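Local coordinates for protein adenosine kinase (Sinorhizobium meliloti, PDB 3UBO) that binds adenosine and ADP and, as a pfkB-family kinase, probably transfers a phosphate group from ATP to the hydroxyl of a nucleoside or sugar substrate, at residues A[50-55]-A[116-121]; A[204-209]-A[239-244]. All blocks are in the same frame, centred on the assembly; numbering follows the deposited sequence.

Contact 1. Residues A[50-55]-A[116-121]; sequences SRMGPA and RSMIFV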
loop_
_atom_site.group_PDB
_atom_site.type_symbol
_atom_site.label_atom_id
_atom_site.label_comp_id
_atom_site.label_asym_id
_atom_site.label_seq_id
_atom_site.Cartn_x
_atom_site.Cartn_y
_atom_site.Cartn_z
ATOM N N SER A 50 2.716 -5.699 -16.528
ATOM C CA SER A 50 3.433 -4.811 -17.417
ATOM C C SER A 50 2.466 -3.791 -17.996
ATOM O O SER A 50 2.779 -2.579 -18.021
ATOM C CB SER A 50 4.089 -5.623 -18.512
ATOM O OG SER A 50 3.120 -5.974 -19.483
ATOM N N ARG A 51 1.273 -4.240 -18.395
ATOM C CA ARG A 51 0.202 -3.297 -18.790
ATOM C C ARG A 51 -0.490 -2.493 -17.702
ATOM O O ARG A 51 -1.411 -1.726 -17.975
ATOM C CB ARG A 51 -0.845 -3.998 -19.596
ATOM C CG ARG A 51 -0.177 -4.900 -20.527
ATOM C CD ARG A 51 -1.163 -5.338 -21.557
ATOM N NE ARG A 51 -0.582 -6.214 -22.594
ATOM C CZ ARG A 51 -1.353 -6.811 -23.493
ATOM N NH1 ARG A 51 -2.664 -6.620 -23.422
ATOM N NH2 ARG A 51 -0.847 -7.611 -24.425
HETATM N N MSE A 52 -0.040 -2.627 -16.466
HETATM C CA MSE A 52 -0.753 -1.986 -15.363
HETATM C C MSE A 52 -0.080 -0.681 -14.978
HETATM O O MSE A 52 1.149 -0.618 -15.010
HETATM C CB MSE A 52 -0.745 -2.930 -14.182
HETATM C CG MSE A 52 -1.645 -2.502 -12.996
HETATM SE SE MSE A 52 -1.683 -3.869 -11.453
HETATM C CE MSE A 52 -0.248 -3.141 -10.449
ATOM N N GLY A 53 -0.847 0.342 -14.591
ATOM C CA GLY A 53 -0.224 1.529 -14.063
ATOM C C GLY A 53 0.563 1.275 -12.778
ATOM O O GLY A 53 0.586 0.197 -12.250
ATOM N N PRO A 54 1.208 2.313 -12.242
ATOM C CA PRO A 54 1.762 2.099 -10.890
ATOM C C PRO A 54 0.751 1.571 -9.854
ATOM O O PRO A 54 -0.418 1.945 -9.846
ATOM C CB PRO A 54 2.348 3.443 -10.479
ATOM C CG PRO A 54 2.078 4.388 -11.670
ATOM C CD PRO A 54 1.213 3.710 -12.679
ATOM N N ALA A 55 1.206 0.627 -9.027
ATOM C CA ALA A 55 0.269 -0.053 -8.174
ATOM C C ALA A 55 0.706 0.187 -6.779
ATOM O O ALA A 55 1.743 0.850 -6.531
ATOM C CB ALA A 55 0.240 -1.454 -8.453
ATOM N N ARG A 116 -0.163 -14.044 -5.733
ATOM C CA ARG A 116 -0.411 -12.617 -5.898
ATOM C C ARG A 116 -1.619 -12.383 -6.791
ATOM O O ARG A 116 -1.941 -13.213 -7.640
ATOM C CB ARG A 116 0.820 -11.923 -6.485
ATOM C CG ARG A 116 1.006 -12.147 -7.976
ATOM C CD ARG A 116 1.957 -11.120 -8.573
ATOM N NE ARG A 116 2.963 -11.741 -9.430
ATOM C CZ ARG A 116 3.823 -12.669 -9.021
ATOM N NH1 ARG A 116 3.800 -13.088 -7.763
ATOM N NH2 ARG A 116 4.706 -13.177 -9.869
ATOM N N SER A 117 -2.291 -11.252 -6.599
ATOM C CA SER A 117 -3.462 -10.956 -7.389
ATOM C C SER A 117 -3.416 -9.537 -7.936
ATOM O O SER A 117 -3.122 -8.563 -7.199
ATOM C CB SER A 117 -4.716 -11.229 -6.578
ATOM O OG SER A 117 -5.885 -10.983 -7.314
HETATM N N MSE A 118 -3.646 -9.456 -9.250
HETATM C CA MSE A 118 -3.600 -8.192 -9.998
HETATM C C MSE A 118 -4.965 -7.650 -9.900
HETATM O O MSE A 118 -5.852 -8.135 -10.596
HETATM C CB MSE A 118 -3.371 -8.414 -11.508
HETATM C CG MSE A 118 -2.010 -8.890 -12.036
HETATM SE SE MSE A 118 -0.366 -8.569 -10.980
HETATM C CE MSE A 118 -0.963 -6.830 -10.361
ATOM N N ILE A 119 -5.151 -6.645 -9.046
ATOM C CA ILE A 119 -6.486 -6.107 -8.825
ATOM C C ILE A 119 -6.703 -4.734 -9.456
ATOM O O ILE A 119 -6.110 -3.747 -9.026
ATOM C CB ILE A 119 -6.856 -6.079 -7.310
ATOM C CG1 ILE A 119 -6.781 -7.497 -6.696
ATOM C CG2 ILE A 119 -8.217 -5.407 -7.091
ATOM C CD1 ILE A 119 -7.140 -7.620 -5.200
ATOM N N PHE A 120 -7.585 -4.706 -10.449
ATOM C CA PHE A 120 -7.963 -3.506 -11.155
ATOM C C PHE A 120 -9.287 -2.897 -10.690
ATOM O O PHE A 120 -10.348 -3.471 -10.926
ATOM C CB PHE A 120 -8.024 -3.768 -12.668
ATOM C CG PHE A 120 -6.695 -4.221 -13.258
ATOM C CD1 PHE A 120 -5.649 -3.297 -13.448
ATOM C CD2 PHE A 120 -6.500 -5.559 -13.630
ATOM C CE1 PHE A 120 -4.412 -3.717 -13.985
ATOM C CE2 PHE A 120 -5.296 -6.011 -14.157
ATOM C CZ PHE A 120 -4.212 -5.108 -14.315
ATOM N N VAL A 121 -9.225 -1.709 -10.081
ATOM C CA VAL A 121 -10.396 -1.028 -9.581
ATOM C C VAL A 121 -10.967 -0.036 -10.611
ATOM O O VAL A 121 -10.274 0.839 -11.080
ATOM C CB VAL A 121 -10.079 -0.310 -8.251
ATOM C CG1 VAL A 121 -11.368 0.117 -7.547
ATOM C CG2 VAL A 121 -9.297 -1.201 -7.329
#
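Met52, modelled as selenomethionine, enters from the loop after helix 42-50 and carries its selenium to the ring of Phe120 and the tip of Met118 on strand 116-121. It illustrates how one flexible side chain can fasten a loop to a sheet. Met52 CB points toward the strand, and with CG anti to the backbone N (chi1 -171°) the chain stays extended as far as the selenium. The selenium stands 4.5 Å from the centroid of the Phe120 ring, on a line 44° off the ring normal, an oblique Met-aromatic contact with SE 3.7 Å from Phe120 CE1. Met52 CB comes near this corner of the ring, 3.8 Å from Phe120 CE1. Met118 arrives differently: folded at chi2 and chi3, it turns its own methyl CE to the selenium of Met52. An alanine in place of Phe120 would remove the ring and is likely to leave the selenium and CB of Met52 without their aromatic partner. All three side chains are buried, whereas Ser50, which ends helix 42-50, and Arg51 after it are exposed, and Arg51 leads away from the strand to a weak hydrogen bond with Asn30. Ala55 N is hydrogen-bonded to Asp95 OD1 of the second subunit. Around these three side chains, Phe26 meets the Phe120 ring, Ile18 of strand 16-21 touches Met52 and Met118, and Leu48 and Tyr49 of helix 42-50 lie against Met118.

Contact 2. Residues A[204-209]-A[239-244]; sequences ELMRSG and RDCKLA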
loop_
_atom_site.group_PDB
_atom_site.type_symbol
_atom_site.label_atom_id
_atom_site.label_comp_id
_atom_site.label_asym_id
_atom_site.label_seq_id
_atom_site.Cartn_x
_atom_site.Cartn_y
_atom_site.Cartn_z
ATOM N N GLU A 204 -22.948 -30.566 -1.344
ATOM C CA GLU A 204 -22.713 -31.783 -0.600
ATOM C C GLU A 204 -21.831 -31.492 0.607
ATOM O O GLU A 204 -21.908 -32.133 1.676
ATOM C CB GLU A 204 -22.019 -32.819 -1.513
ATOM C CG GLU A 204 -21.229 -33.918 -0.798
ATOM C CD GLU A 204 -22.113 -34.886 -0.018
ATOM O OE1 GLU A 204 -23.338 -34.986 -0.331
ATOM O OE2 GLU A 204 -21.558 -35.536 0.907
ATOM N N LEU A 205 -20.950 -30.538 0.424
ATOM C CA LEU A 205 -20.114 -30.139 1.516
ATOM C C LEU A 205 -20.996 -29.438 2.592
ATOM O O LEU A 205 -20.682 -29.502 3.772
ATOM C CB LEU A 205 -18.965 -29.308 0.966
ATOM C CG LEU A 205 -18.132 -28.384 1.802
ATOM C CD1 LEU A 205 -16.831 -29.069 2.198
ATOM C CD2 LEU A 205 -17.894 -27.137 0.942
HETATM N N MSE A 206 -22.126 -28.843 2.196
HETATM C CA MSE A 206 -23.104 -28.324 3.167
HETATM C C MSE A 206 -24.006 -29.445 3.692
HETATM O O MSE A 206 -24.124 -29.677 4.896
HETATM C CB MSE A 206 -24.013 -27.270 2.549
HETATM C CG MSE A 206 -23.350 -25.964 2.198
HETATM SE SE MSE A 206 -24.480 -24.842 0.913
HETATM C CE MSE A 206 -25.825 -24.009 2.097
ATOM N N ARG A 207 -24.672 -30.132 2.775
ATOM C CA ARG A 207 -25.604 -31.183 3.165
ATOM C C ARG A 207 -24.994 -32.209 4.116
ATOM O O ARG A 207 -25.602 -32.550 5.104
ATOM C CB ARG A 207 -26.249 -31.790 1.924
ATOM C CG ARG A 207 -26.984 -30.689 1.183
ATOM C CD ARG A 207 -27.447 -31.169 -0.126
ATOM N NE ARG A 207 -28.354 -30.213 -0.740
ATOM C CZ ARG A 207 -28.575 -30.192 -2.043
ATOM N NH1 ARG A 207 -27.927 -31.081 -2.821
ATOM N NH2 ARG A 207 -29.412 -29.289 -2.561
ATOM N N SER A 208 -23.781 -32.654 3.855
ATOM C CA SER A 208 -23.075 -33.492 4.827
ATOM C C SER A 208 -22.856 -32.835 6.220
ATOM O O SER A 208 -22.230 -33.451 7.130
ATOM C CB SER A 208 -21.734 -33.935 4.252
ATOM O OG SER A 208 -21.001 -32.813 3.812
ATOM N N GLY A 209 -23.357 -31.593 6.359
ATOM C CA GLY A 209 -23.263 -30.840 7.599
ATOM C C GLY A 209 -21.818 -30.703 8.022
ATOM O O GLY A 209 -21.510 -30.409 9.200
ATOM N N ARG A 239 -32.430 -24.680 3.984
ATOM C CA ARG A 239 -32.494 -26.142 4.046
ATOM C C ARG A 239 -31.135 -26.827 4.177
ATOM O O ARG A 239 -31.055 -27.984 4.701
ATOM C CB ARG A 239 -33.138 -26.739 2.778
ATOM C CG ARG A 239 -34.473 -26.186 2.379
ATOM C CD ARG A 239 -35.205 -27.115 1.398
ATOM N NE ARG A 239 -36.507 -26.538 1.024
ATOM C CZ ARG A 239 -37.236 -26.894 -0.042
ATOM N NH1 ARG A 239 -36.808 -27.854 -0.871
ATOM N NH2 ARG A 239 -38.403 -26.280 -0.278
ATOM N N ASP A 240 -30.079 -26.178 3.660
ATOM C CA ASP A 240 -28.821 -26.917 3.473
ATOM C C ASP A 240 -27.729 -26.607 4.513
ATOM O O ASP A 240 -26.725 -27.368 4.640
ATOM C CB ASP A 240 -28.331 -26.780 2.033
ATOM C CG ASP A 240 -29.385 -27.201 1.019
ATOM O OD1 ASP A 240 -30.446 -27.716 1.442
ATOM O OD2 ASP A 240 -29.162 -27.021 -0.206
ATOM N N CYS A 241 -27.948 -25.508 5.259
ATOM C CA CYS A 241 -27.106 -25.141 6.415
ATOM C C CYS A 241 -27.906 -24.653 7.646
ATOM O O CYS A 241 -29.084 -24.304 7.546
ATOM C CB CYS A 241 -26.042 -24.112 6.003
ATOM S SG CYS A 241 -26.762 -22.618 5.274
ATOM N N LYS A 242 -27.254 -24.608 8.805
ATOM C CA LYS A 242 -27.898 -24.140 10.039
ATOM C C LYS A 242 -28.246 -22.672 9.899
ATOM O O LYS A 242 -29.384 -22.234 10.165
ATOM C CB LYS A 242 -26.991 -24.368 11.262
ATOM C CG LYS A 242 -26.787 -25.865 11.528
ATOM C CD LYS A 242 -25.863 -26.223 12.718
ATOM C CE LYS A 242 -25.279 -27.654 12.526
ATOM N NZ LYS A 242 -24.469 -28.073 13.733
ATOM N N LEU A 243 -27.226 -21.937 9.440
ATOM C CA LEU A 243 -27.143 -20.479 9.419
ATOM C C LEU A 243 -26.494 -20.029 8.086
ATOM O O LEU A 243 -25.529 -20.648 7.591
ATOM C CB LEU A 243 -26.306 -20.015 10.628
ATOM C CG LEU A 243 -26.288 -18.512 10.877
ATOM C CD1 LEU A 243 -27.704 -17.997 10.665
ATOM C CD2 LEU A 243 -25.714 -18.148 12.266
ATOM N N ALA A 244 -27.025 -18.956 7.512
ATOM C CA ALA A 244 -26.534 -18.435 6.239
ATOM C C ALA A 244 -26.770 -16.885 6.013
ATOM O O ALA A 244 -27.878 -16.427 5.721
ATOM C CB ALA A 244 -27.126 -19.247 5.114
#
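The guanidinium of Arg207 presents its edge to the carboxylate of Asp240: OD1 lies in the guanidinium plane and OD2 at the same edge, tilted somewhat from it, while the two flat groups are turned 75° against each other. The salt bridge joins helix 199-207 to the chain at and just after helix 230-240 in the alpha/beta domain of this ribokinase-like fold. Both donors converge on one oxygen, NE of Arg207 reaching OD2 of Asp240 at 3.3 Å in a weak bond and NH2 reaching the same OD2, also at 3.3 Å, with a bent angle of 136°. NH2 meets that oxygen from above the carboxylate plane, 40° out of it, so the pair forms no flat, two-pronged match. Arg207 runs extended from CG to NE beside Asp240, pointing the same way, and this brings NE as well as NH2 within range. The bridge lies toward the outside, where Arg207 is exposed, and OD2 has a further partner in the hydroxyl of Tyr225, which probably fixes the carboxylate more firmly than the arginine does. Beneath it the chemistry turns apolar. Met206, again selenomethionine, is buried, lying on Val214 of strand 213-217 and Leu237 of helix 230-240. Its CB rests 3.4 Å from Asp240 O, and its chain, bent at chi3, crosses Asp240 at about a right angle. The terminal methyl thereby meets two successive residues, Met206 CE standing 3.7 Å from Asp240 CB and 3.6 Å from Cys241 SG.

In the fold
Contacts 1 and 2 lie on opposite sides of the chain's centre, with centres 37 Å apart and nearest atoms about 22 Å apart. They share no element. Contact 1 ties a loop to the mixed five-stranded sheet, which probably forms the lid of the kinase, with the second subunit close by and adenosine touching Ser117 of its strand; contact 2 joins helix 199-207 to the region of helix 230-240 beside the seven-stranded parallel sheet, and no other chain touches it. The chemistry follows the setting. Wholly buried, contact 1 rests on selenium, methyl and ring; contact 2, only partly buried, puts an ion pair outside an apolar layer. In both, a selenomethionine reaches across.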